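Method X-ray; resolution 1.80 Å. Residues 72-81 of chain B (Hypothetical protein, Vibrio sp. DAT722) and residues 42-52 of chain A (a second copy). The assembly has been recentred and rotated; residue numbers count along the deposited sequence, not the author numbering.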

# COMPACT_ATOMS: atom_id res chain seq x y z
N ILE B 72 -12.34 9.34 12.57
CA ILE B 72 -11.35 10.27 13.14
C ILE B 72 -11.14 11.53 12.30
O ILE B 72 -10.93 12.62 12.84
CB ILE B 72 -10.04 9.56 13.54
CG1 ILE B 72 -9.26 10.45 14.52
CG2 ILE B 72 -9.20 9.20 12.37
CD1 ILE B 72 -10.11 10.92 15.73
N HIS B 73 -11.29 11.39 10.98
CA HIS B 73 -11.16 12.50 10.05
C HIS B 73 -12.43 13.28 9.79
O HIS B 73 -12.43 14.18 8.95
CB HIS B 73 -10.55 11.99 8.73
CG HIS B 73 -9.09 11.72 8.84
ND1 HIS B 73 -8.15 12.71 8.67
CD2 HIS B 73 -8.41 10.61 9.19
CE1 HIS B 73 -6.94 12.20 8.86
NE2 HIS B 73 -7.07 10.93 9.19
N GLY B 74 -13.50 12.95 10.51
CA GLY B 74 -14.74 13.72 10.42
C GLY B 74 -15.46 13.52 9.10
O GLY B 74 -16.23 14.39 8.68
N VAL B 75 -15.25 12.35 8.49
CA VAL B 75 -15.84 12.01 7.20
C VAL B 75 -17.14 11.23 7.37
O VAL B 75 -17.18 10.23 8.08
CB VAL B 75 -14.85 11.16 6.36
CG1 VAL B 75 -15.53 10.66 5.06
CG2 VAL B 75 -13.60 11.96 6.04
N ASN B 76 -18.18 11.69 6.69
CA ASN B 76 -19.43 10.96 6.58
C ASN B 76 -19.42 10.18 5.26
O ASN B 76 -19.55 10.77 4.18
CB ASN B 76 -20.59 11.95 6.63
CG ASN B 76 -21.94 11.27 6.63
OD1 ASN B 76 -22.13 10.22 6.02
ND2 ASN B 76 -22.89 11.88 7.32
N LEU B 77 -19.27 8.86 5.33
CA LEU B 77 -19.14 8.04 4.12
C LEU B 77 -20.44 8.00 3.31
O LEU B 77 -20.41 7.93 2.08
CB LEU B 77 -18.58 6.64 4.43
CG LEU B 77 -17.09 6.60 4.83
CD1 LEU B 77 -16.66 5.19 5.26
CD2 LEU B 77 -16.17 7.11 3.70
N GLU B 78 -21.57 8.06 4.00
CA GLU B 78 -22.86 8.11 3.32
C GLU B 78 -23.03 9.39 2.50
O GLU B 78 -23.50 9.34 1.37
CB GLU B 78 -24.03 7.94 4.30
CG GLU B 78 -23.97 6.62 5.06
CD GLU B 78 -25.33 6.06 5.44
OE1 GLU B 78 -26.18 6.82 5.96
OE2 GLU B 78 -25.54 4.85 5.21
N LYS B 79 -22.66 10.53 3.09
CA LYS B 79 -22.75 11.82 2.39
C LYS B 79 -21.76 11.84 1.22
O LYS B 79 -22.08 12.32 0.12
CB LYS B 79 -22.46 12.97 3.35
CG LYS B 79 -22.61 14.37 2.76
CD LYS B 79 -23.93 14.53 2.05
CE LYS B 79 -24.46 15.95 2.14
NZ LYS B 79 -25.95 15.98 2.05
N THR B 80 -20.57 11.32 1.46
CA THR B 80 -19.52 11.21 0.44
C THR B 80 -19.98 10.38 -0.77
O THR B 80 -19.85 10.82 -1.91
CB THR B 80 -18.19 10.70 1.05
OG1 THR B 80 -17.82 11.59 2.12
CG2 THR B 80 -17.08 10.68 0.02
N HIS B 81 -20.53 9.19 -0.50
CA HIS B 81 -21.19 8.36 -1.51
C HIS B 81 -22.23 9.16 -2.32
O HIS B 81 -22.24 9.13 -3.55
CB HIS B 81 -21.83 7.14 -0.84
CG HIS B 81 -22.67 6.31 -1.76
ND1 HIS B 81 -22.16 5.71 -2.89
CD2 HIS B 81 -23.98 5.98 -1.73
CE1 HIS B 81 -23.11 5.05 -3.51
NE2 HIS B 81 -24.23 5.19 -2.83
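Chain A, residues 42-52: KSGQPTLDELK

Chain A runs alongside this part of chain B, extended from S43(A) to T47(A), and the two backbones run in the same direction: H73(B) faces S43(A), G74(B) faces G44(A) and V75(B) faces Q45(A), with CA-CA distances of 5.2, 4.5 and 4.9 Å. The close register covers three residue pairs; beyond it, contact passes to the side chain of Q45(A) and then to L51(A). The contact is small, burying 389 Å² counted over both stretches, and four hydrogen bonds cross it.

I72(B) is helical and stays clear of chain A. At H73(B) the contact begins, with two hydrogen bonds. The ring, at chi1 -75°, presents its edge, and ND1 lies 2.7 Å from S43(A) OG, close to the ring plane; NE2 is engaged elsewhere in the structure. The carbonyl H73(B) O accepts from G44(A) N at 2.7 Å. Side chain and backbone of one residue therefore hold two consecutive residues of the partner.

G74(B) leaves the helix with positive phi (71°) in a Schellman motif, a conformation that favours glycine. It meets another glycine, and here the CA atoms come closest, G74(B) CA to G44(A) CA 4.5 Å; G74(B) O lies 3.5 Å from G44(A) C. A CB on G74(B) would sit about 3.7 Å from G44(A) CA. On G44(A) the demand for glycine is internal, since at phi 87° and psi -177° a CB would be jammed against the preceding carbonyl oxygen. Although G74(B) O is also 3.5 Å from Q45(A) N, the angle is poor and no hydrogen bond forms, so the pairing does not continue as a regular ladder.

V75(B), extended at -95/129, adds packing, its CG2 3.6 Å from G44(A) O. N76(B) then turns the chain into the next helix. As N-cap it uses its own OD1 to accept from K79(B) N at 3.0 Å, while its backbone N donates to Q45(A) OE1 at 2.7 Å. The partner's amide oxygen thus satisfies an NH just ahead of the helix.

The helix starts at L77(B), which with E78(B) directs its CA-to-CB bond away from chain A. One turn after the cap, K79(B) points its CB toward the partner, but the end of the chain leads off; its aliphatic CG passes 3.6 Å from Q45(A) NE2. At T80(B), Q45(A) NE2 donates to OG1 at 3.2 Å, and that same hydroxyl donates to N76(B) O at 2.8 Å. Q45(A), with chi1 t and chi2 p, therefore bridges the cap and the first turn with both ends of its amide, and it has more area covered than any other residue here. T80(B) CG2 adds a looser apolar touch, 4.3 Å from L51(A) CD1. H81(B) lies out of reach.

The rule to read is economical: two glycines, each suited to its own backbone angles, meet where the CA atoms are closest, and one glutamine spans a helix start.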

# COMPACT_ATOMS: atom_id res chain seq x y z
N LYS A 42 -6.28 16.92 4.46
CA LYS A 42 -7.52 17.30 3.79
C LYS A 42 -8.73 16.60 4.41
O LYS A 42 -9.50 15.90 3.73
CB LYS A 42 -7.38 17.04 2.29
CG LYS A 42 -6.53 18.12 1.59
CD LYS A 42 -6.03 17.59 0.26
CE LYS A 42 -5.49 18.70 -0.58
NZ LYS A 42 -5.47 18.26 -2.00
N SER A 43 -8.91 16.82 5.71
CA SER A 43 -9.91 16.13 6.55
C SER A 43 -11.25 16.85 6.57
O SER A 43 -11.44 17.88 5.91
CB SER A 43 -9.39 15.99 8.00
OG SER A 43 -8.14 15.34 7.98
N GLY A 44 -12.19 16.29 7.33
CA GLY A 44 -13.53 16.86 7.42
C GLY A 44 -14.45 16.35 6.33
O GLY A 44 -14.08 15.48 5.53
N GLN A 45 -15.67 16.87 6.30
CA GLN A 45 -16.63 16.47 5.27
C GLN A 45 -16.71 17.57 4.20
O GLN A 45 -17.26 18.65 4.45
CB GLN A 45 -18.01 16.19 5.88
CG GLN A 45 -19.08 15.73 4.89
CD GLN A 45 -18.68 14.47 4.14
OE1 GLN A 45 -18.08 13.55 4.70
NE2 GLN A 45 -18.97 14.44 2.84
N PRO A 46 -16.17 17.29 3.00
CA PRO A 46 -16.17 18.30 1.93
C PRO A 46 -17.52 18.57 1.26
O PRO A 46 -18.37 17.68 1.16
CB PRO A 46 -15.19 17.71 0.90
CG PRO A 46 -15.36 16.22 1.07
CD PRO A 46 -15.51 16.04 2.56
N THR A 47 -17.70 19.80 0.82
CA THR A 47 -18.75 20.15 -0.12
C THR A 47 -18.26 19.72 -1.50
O THR A 47 -17.10 19.33 -1.66
CB THR A 47 -19.02 21.67 -0.08
OG1 THR A 47 -17.78 22.37 -0.27
CG2 THR A 47 -19.61 22.09 1.26
N LEU A 48 -19.12 19.76 -2.51
CA LEU A 48 -18.74 19.25 -3.82
C LEU A 48 -17.47 19.85 -4.44
O LEU A 48 -16.71 19.14 -5.09
CB LEU A 48 -19.92 19.34 -4.79
CG LEU A 48 -19.76 18.59 -6.10
CD1 LEU A 48 -19.69 17.08 -5.87
CD2 LEU A 48 -20.94 19.01 -6.98
N ASP A 49 -17.27 21.16 -4.25
CA ASP A 49 -16.06 21.85 -4.73
C ASP A 49 -14.77 21.44 -4.01
O ASP A 49 -13.67 21.67 -4.51
CB ASP A 49 -16.24 23.39 -4.66
CG ASP A 49 -16.55 23.90 -3.25
OD1 ASP A 49 -17.37 23.28 -2.54
OD2 ASP A 49 -15.98 24.94 -2.85
N GLU A 50 -14.90 20.83 -2.83
CA GLU A 50 -13.72 20.43 -2.05
C GLU A 50 -13.43 18.94 -2.14
O GLU A 50 -12.43 18.46 -1.60
CB GLU A 50 -13.89 20.82 -0.58
CG GLU A 50 -13.97 22.30 -0.30
CD GLU A 50 -14.58 22.61 1.07
OE1 GLU A 50 -15.25 21.73 1.66
OE2 GLU A 50 -14.38 23.74 1.54
N LEU A 51 -14.30 18.21 -2.83
CA LEU A 51 -14.28 16.75 -2.85
C LEU A 51 -13.00 16.15 -3.43
O LEU A 51 -12.45 15.21 -2.87
CB LEU A 51 -15.51 16.21 -3.60
CG LEU A 51 -15.67 14.68 -3.62
CD1 LEU A 51 -15.78 14.09 -2.23
CD2 LEU A 51 -16.89 14.31 -4.50
N LYS A 52 -12.54 16.67 -4.58
CA LYS A 52 -11.36 16.10 -5.24
C LYS A 52 -10.16 16.20 -4.32
O LYS A 52 -9.84 17.30 -3.84
CB LYS A 52 -11.04 16.85 -6.53
CG LYS A 52 -9.78 16.35 -7.25
CD LYS A 52 -9.40 17.31 -8.37
CE LYS A 52 -8.56 16.62 -9.45
NZ LYS A 52 -8.60 17.46 -10.71